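Local coordinates for alcohol dehydrogenase superfamily protein (Novosphingobium aromaticivorans, PDB 3GAZ) that probably acts as an NADP-dependent oxidoreductase of the medium-chain dehydrogenase/reductase type, at residues A[12-20]-A[49-57]. Numbering follows the deposited sequence.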
ATOM      1  N   VAL A  12      15.883   0.724   6.862  1.00 13.82           N
ATOM      2  CA  VAL A  12      14.508   0.949   7.260  1.00 13.60           C
ATOM      3  C   VAL A  12      14.323   2.280   7.965  1.00 13.35           C
ATOM      4  O   VAL A  12      15.101   2.631   8.853  1.00 14.25           O
ATOM      5  CB  VAL A  12      14.022  -0.165   8.223  1.00 14.33           C
ATOM      6  CG1 VAL A  12      12.563   0.067   8.597  1.00 15.85           C
ATOM      7  CG2 VAL A  12      14.203  -1.528   7.583  1.00 13.37           C
ATOM      8  N   VAL A  13      13.303   3.030   7.557  1.00 11.56           N
ATOM      9  CA  VAL A  13      12.990   4.286   8.211  1.00 13.48           C
ATOM     10  C   VAL A  13      11.905   3.846   9.186  1.00 17.93           C
ATOM     11  O   VAL A  13      10.819   3.435   8.775  1.00 17.84           O
ATOM     12  CB  VAL A  13      12.443   5.340   7.223  1.00 15.42           C
ATOM     13  CG1 VAL A  13      12.022   6.587   7.981  1.00 14.96           C
ATOM     14  CG2 VAL A  13      13.517   5.698   6.206  1.00 12.69           C
ATOM     15  N   GLU A  14      12.221   3.898  10.475  1.00 18.67           N
ATOM     16  CA  GLU A  14      11.306   3.445  11.513  1.00 20.92           C
ATOM     17  C   GLU A  14      10.190   4.414  11.879  1.00 22.29           C
ATOM     18  O   GLU A  14       9.059   3.996  12.131  1.00 23.13           O
ATOM     19  CB  GLU A  14      12.115   3.068  12.754  1.00 21.30           C
ATOM     20  CG  GLU A  14      13.353   2.255  12.401  1.00 23.78           C
ATOM     21  CD  GLU A  14      14.025   1.627  13.603  1.00 23.72           C
ATOM     22  OE1 GLU A  14      14.234   2.338  14.607  1.00 23.24           O
ATOM     23  OE2 GLU A  14      14.356   0.424  13.531  1.00 23.94           O
ATOM     24  N   GLU A  15      10.510   5.702  11.915  1.00 23.21           N
ATOM     25  CA  GLU A  15       9.524   6.720  12.244  1.00 25.01           C
ATOM     26  C   GLU A  15       9.798   8.005  11.477  1.00 23.30           C
ATOM     27  O   GLU A  15      10.880   8.186  10.917  1.00 22.02           O
ATOM     28  CB  GLU A  15       9.521   7.009  13.750  1.00 28.65           C
ATOM     29  CG  GLU A  15      10.838   7.533  14.324  1.00 30.98           C
ATOM     30  CD  GLU A  15      11.820   6.428  14.660  1.00 34.78           C
ATOM     31  OE1 GLU A  15      11.397   5.429  15.282  1.00 35.21           O
ATOM     32  OE2 GLU A  15      13.015   6.561  14.315  1.00 35.83           O
ATOM     33  N   ALA A  16       8.811   8.896  11.458  1.00 22.82           N
ATOM     34  CA  ALA A  16       8.940  10.166  10.758  1.00 22.89           C
ATOM     35  C   ALA A  16      10.261  10.851  11.089  1.00 23.43           C
ATOM     36  O   ALA A  16      10.622  10.992  12.259  1.00 22.58           O
ATOM     37  CB  ALA A  16       7.774  11.080  11.117  1.00 23.27           C
ATOM     38  N   ASN A  17      10.977  11.260  10.047  1.00 21.07           N
ATOM     39  CA  ASN A  17      12.256  11.944  10.182  1.00 21.43           C
ATOM     40  C   ASN A  17      13.340  11.127  10.859  1.00 20.57           C
ATOM     41  O   ASN A  17      14.395  11.655  11.205  1.00 20.42           O
ATOM     42  CB  ASN A  17      12.067  13.262  10.933  1.00 23.53           C
ATOM     43  CG  ASN A  17      11.124  14.200  10.215  1.00 23.97           C
ATOM     44  OD1 ASN A  17      11.304  14.486   9.032  1.00 25.27           O
ATOM     45  ND2 ASN A  17      10.109  14.682  10.925  1.00 22.88           N
ATOM     46  N   GLY A  18      13.082   9.840  11.049  1.00 20.69           N
ATOM     47  CA  GLY A  18      14.066   8.987  11.687  1.00 20.05           C
ATOM     48  C   GLY A  18      15.220   8.661  10.756  1.00 19.62           C
ATOM     49  O   GLY A  18      15.141   8.904   9.551  1.00 18.32           O
ATOM     50  N   PRO A  19      16.320   8.115  11.292  1.00 18.17           N
ATOM     51  CA  PRO A  19      17.480   7.764  10.473  1.00 17.82           C
ATOM     52  C   PRO A  19      17.229   6.511   9.642  1.00 17.87           C
ATOM     53  O   PRO A  19      16.300   5.753   9.910  1.00 17.50           O
ATOM     54  CB  PRO A  19      18.574   7.538  11.513  1.00 18.61           C
ATOM     55  CG  PRO A  19      17.802   6.966  12.668  1.00 19.87           C
ATOM     56  CD  PRO A  19      16.596   7.876  12.721  1.00 18.69           C
ATOM     57  N   PHE A  20      18.054   6.305   8.625  1.00 15.88           N
ATOM     58  CA  PHE A  20      17.942   5.116   7.798  1.00 16.11           C
ATOM     59  C   PHE A  20      18.659   4.033   8.594  1.00 17.86           C
ATOM     60  O   PHE A  20      19.883   4.041   8.716  1.00 19.10           O
ATOM     61  CB  PHE A  20      18.612   5.359   6.444  1.00 14.34           C
ATOM     62  CG  PHE A  20      17.798   6.222   5.523  1.00 14.30           C
ATOM     63  CD1 PHE A  20      16.733   5.681   4.807  1.00 13.13           C
ATOM     64  CD2 PHE A  20      18.051   7.586   5.418  1.00 13.84           C
ATOM     65  CE1 PHE A  20      15.934   6.486   4.001  1.00 15.46           C
ATOM     66  CE2 PHE A  20      17.257   8.399   4.615  1.00 15.74           C
ATOM     67  CZ  PHE A  20      16.193   7.848   3.905  1.00 14.53           C
ATOM     68  N   ALA A  49      12.149  11.515   0.421  1.00 14.32           N
ATOM     69  CA  ALA A  49      12.394  12.354   1.588  1.00 14.88           C
ATOM     70  C   ALA A  49      11.082  12.844   2.181  1.00 15.97           C
ATOM     71  O   ALA A  49      10.944  12.945   3.396  1.00 16.00           O
ATOM     72  CB  ALA A  49      13.280  13.541   1.211  1.00 13.70           C
ATOM     73  N   LYS A  50      10.116  13.150   1.321  1.00 17.73           N
ATOM     74  CA  LYS A  50       8.823  13.607   1.802  1.00 18.13           C
ATOM     75  C   LYS A  50       8.174  12.459   2.570  1.00 17.67           C
ATOM     76  O   LYS A  50       7.522  12.672   3.595  1.00 17.36           O
ATOM     77  CB  LYS A  50       7.930  14.032   0.636  1.00 21.27           C
ATOM     78  CG  LYS A  50       6.572  14.543   1.089  1.00 28.31           C
ATOM     79  CD  LYS A  50       5.637  14.817  -0.085  1.00 32.51           C
ATOM     80  CE  LYS A  50       5.610  16.284  -0.470  1.00 34.82           C
ATOM     81  NZ  LYS A  50       4.518  16.547  -1.455  1.00 36.27           N
ATOM     82  N   ILE A  51       8.364  11.240   2.071  1.00 13.82           N
ATOM     83  CA  ILE A  51       7.815  10.059   2.723  1.00 13.14           C
ATOM     84  C   ILE A  51       8.531   9.810   4.056  1.00 13.98           C
ATOM     85  O   ILE A  51       7.905   9.428   5.046  1.00 14.19           O
ATOM     86  CB  ILE A  51       7.958   8.801   1.816  1.00 13.72           C
ATOM     87  CG1 ILE A  51       7.010   8.915   0.618  1.00 14.13           C
ATOM     88  CG2 ILE A  51       7.638   7.539   2.615  1.00 12.56           C
ATOM     89  CD1 ILE A  51       7.277   7.891  -0.482  1.00 13.90           C
ATOM     90  N   ARG A  52       9.843  10.027   4.073  1.00 14.83           N
ATOM     91  CA  ARG A  52      10.639   9.835   5.283  1.00 15.01           C
ATOM     92  C   ARG A  52      10.141  10.770   6.381  1.00 16.16           C
ATOM     93  O   ARG A  52      10.100  10.403   7.557  1.00 14.48           O
ATOM     94  CB  ARG A  52      12.112  10.131   4.996  1.00 16.32           C
ATOM     95  CG  ARG A  52      13.022  10.012   6.201  1.00 16.46           C
ATOM     96  CD  ARG A  52      14.413  10.530   5.877  1.00 18.47           C
ATOM     97  NE  ARG A  52      15.349  10.323   6.977  1.00 20.82           N
ATOM     98  CZ  ARG A  52      16.548  10.893   7.052  1.00 23.07           C
ATOM     99  NH1 ARG A  52      16.958  11.709   6.091  1.00 24.97           N
ATOM    100  NH2 ARG A  52      17.342  10.643   8.086  1.00 24.23           N
ATOM    101  N   ALA A  53       9.766  11.983   5.985  1.00 16.19           N
ATOM    102  CA  ALA A  53       9.269  12.980   6.927  1.00 16.63           C
ATOM    103  C   ALA A  53       7.806  12.727   7.291  1.00 17.52           C
ATOM    104  O   ALA A  53       7.236  13.428   8.130  1.00 15.80           O
ATOM    105  CB  ALA A  53       9.430  14.379   6.333  1.00 17.90           C
ATOM    106  N   GLY A  54       7.207  11.720   6.661  1.00 17.61           N
ATOM    107  CA  GLY A  54       5.820  11.394   6.933  1.00 16.90           C
ATOM    108  C   GLY A  54       4.867  12.466   6.450  1.00 17.91           C
ATOM    109  O   GLY A  54       3.807  12.679   7.042  1.00 16.65           O
ATOM    110  N   GLU A  55       5.235  13.140   5.364  1.00 18.35           N
ATOM    111  CA  GLU A  55       4.401  14.200   4.818  1.00 20.78           C
ATOM    112  C   GLU A  55       4.078  13.978   3.347  1.00 21.29           C
ATOM    113  O   GLU A  55       3.955  14.935   2.582  1.00 21.72           O
ATOM    114  CB  GLU A  55       5.096  15.551   4.997  1.00 20.78           C
ATOM    115  CG  GLU A  55       5.456  15.859   6.440  1.00 22.46           C
ATOM    116  CD  GLU A  55       6.207  17.166   6.591  1.00 24.14           C
ATOM    117  OE1 GLU A  55       7.135  17.419   5.792  1.00 23.43           O
ATOM    118  OE2 GLU A  55       5.875  17.935   7.515  1.00 25.41           O
ATOM    119  N   ALA A  56       3.929  12.712   2.961  1.00 21.12           N
ATOM    120  CA  ALA A  56       3.616  12.358   1.579  1.00 20.16           C
ATOM    121  C   ALA A  56       2.380  11.458   1.520  1.00 21.04           C
ATOM    122  O   ALA A  56       2.473  10.278   1.185  1.00 18.70           O
ATOM    123  CB  ALA A  56       4.809  11.655   0.944  1.00 21.07           C
ATOM    124  N   PRO A  57       1.202  12.012   1.845  1.00 22.16           N
ATOM    125  CA  PRO A  57      -0.054  11.254   1.831  1.00 21.77           C
ATOM    126  C   PRO A  57      -0.372  10.573   0.501  1.00 21.27           C
ATOM    127  O   PRO A  57      -0.884   9.457   0.483  1.00 20.94           O
ATOM    128  CB  PRO A  57      -1.095  12.305   2.220  1.00 21.99           C
ATOM    129  CG  PRO A  57      -0.489  13.587   1.733  1.00 23.47           C
ATOM    130  CD  PRO A  57       0.952  13.432   2.146  1.00 22.45           C
TER
HETATM  131  O   HOH W   1       7.869  16.027   9.456  1.00 30.37           O
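Arg52 reaches from the end of helix 46-52 into the turn that links strands 7-13 and 20-26, where two nitrogens on one side of its guanidinium group, NE and NH2, both donate to Gly18 O. NE lies 2.9 Å from Gly18 O, nearly in line with the C=O bond, while NH2 makes a longer, more bent bond of 3.2 Å to the same Gly18 O from above the carbonyl plane. The oxygen lies in the guanidinium plane for both bonds, an arrangement that should limit rotation of the group. The side chain gets there fully stretched, with CG anti to the backbone N (chi1 178°) and the chain extended on to NE. The CE2 corner of Phe20 sits over the rim of one guanidinium face, 3.6 Å from Arg52 CZ, the two planes being inclined by 41°, and the ring also touches the aliphatic CD. Across the arginine stem at about a right angle, Val13 CG1 rests on Arg52 CG, 4.0 Å away.

Strands 7-13 and 20-26 form an antiparallel hairpin that, as in other medium-chain dehydrogenases, probably belongs to the GroES-like catalytic domain, distinct from the Rossmann-type nucleotide domain. Residues 15-18 form a type II beta turn, and Asn17 at its third position donates its backbone N-H to Arg52 O, N to O 2.8 Å, in a nearly straight bond (167° at the hydrogen). The helix ends here in a Schellman motif, with Gly54 taking positive phi. Beside it, Asn17 swings its amide back over Ala53, OD1 lying 3.3 Å from Ala53 CB, while a water accepts from Asn17 ND2 and donates to Ala53 O. Outside the two segments, Phe20 also touches Ile311 of helix 311-319.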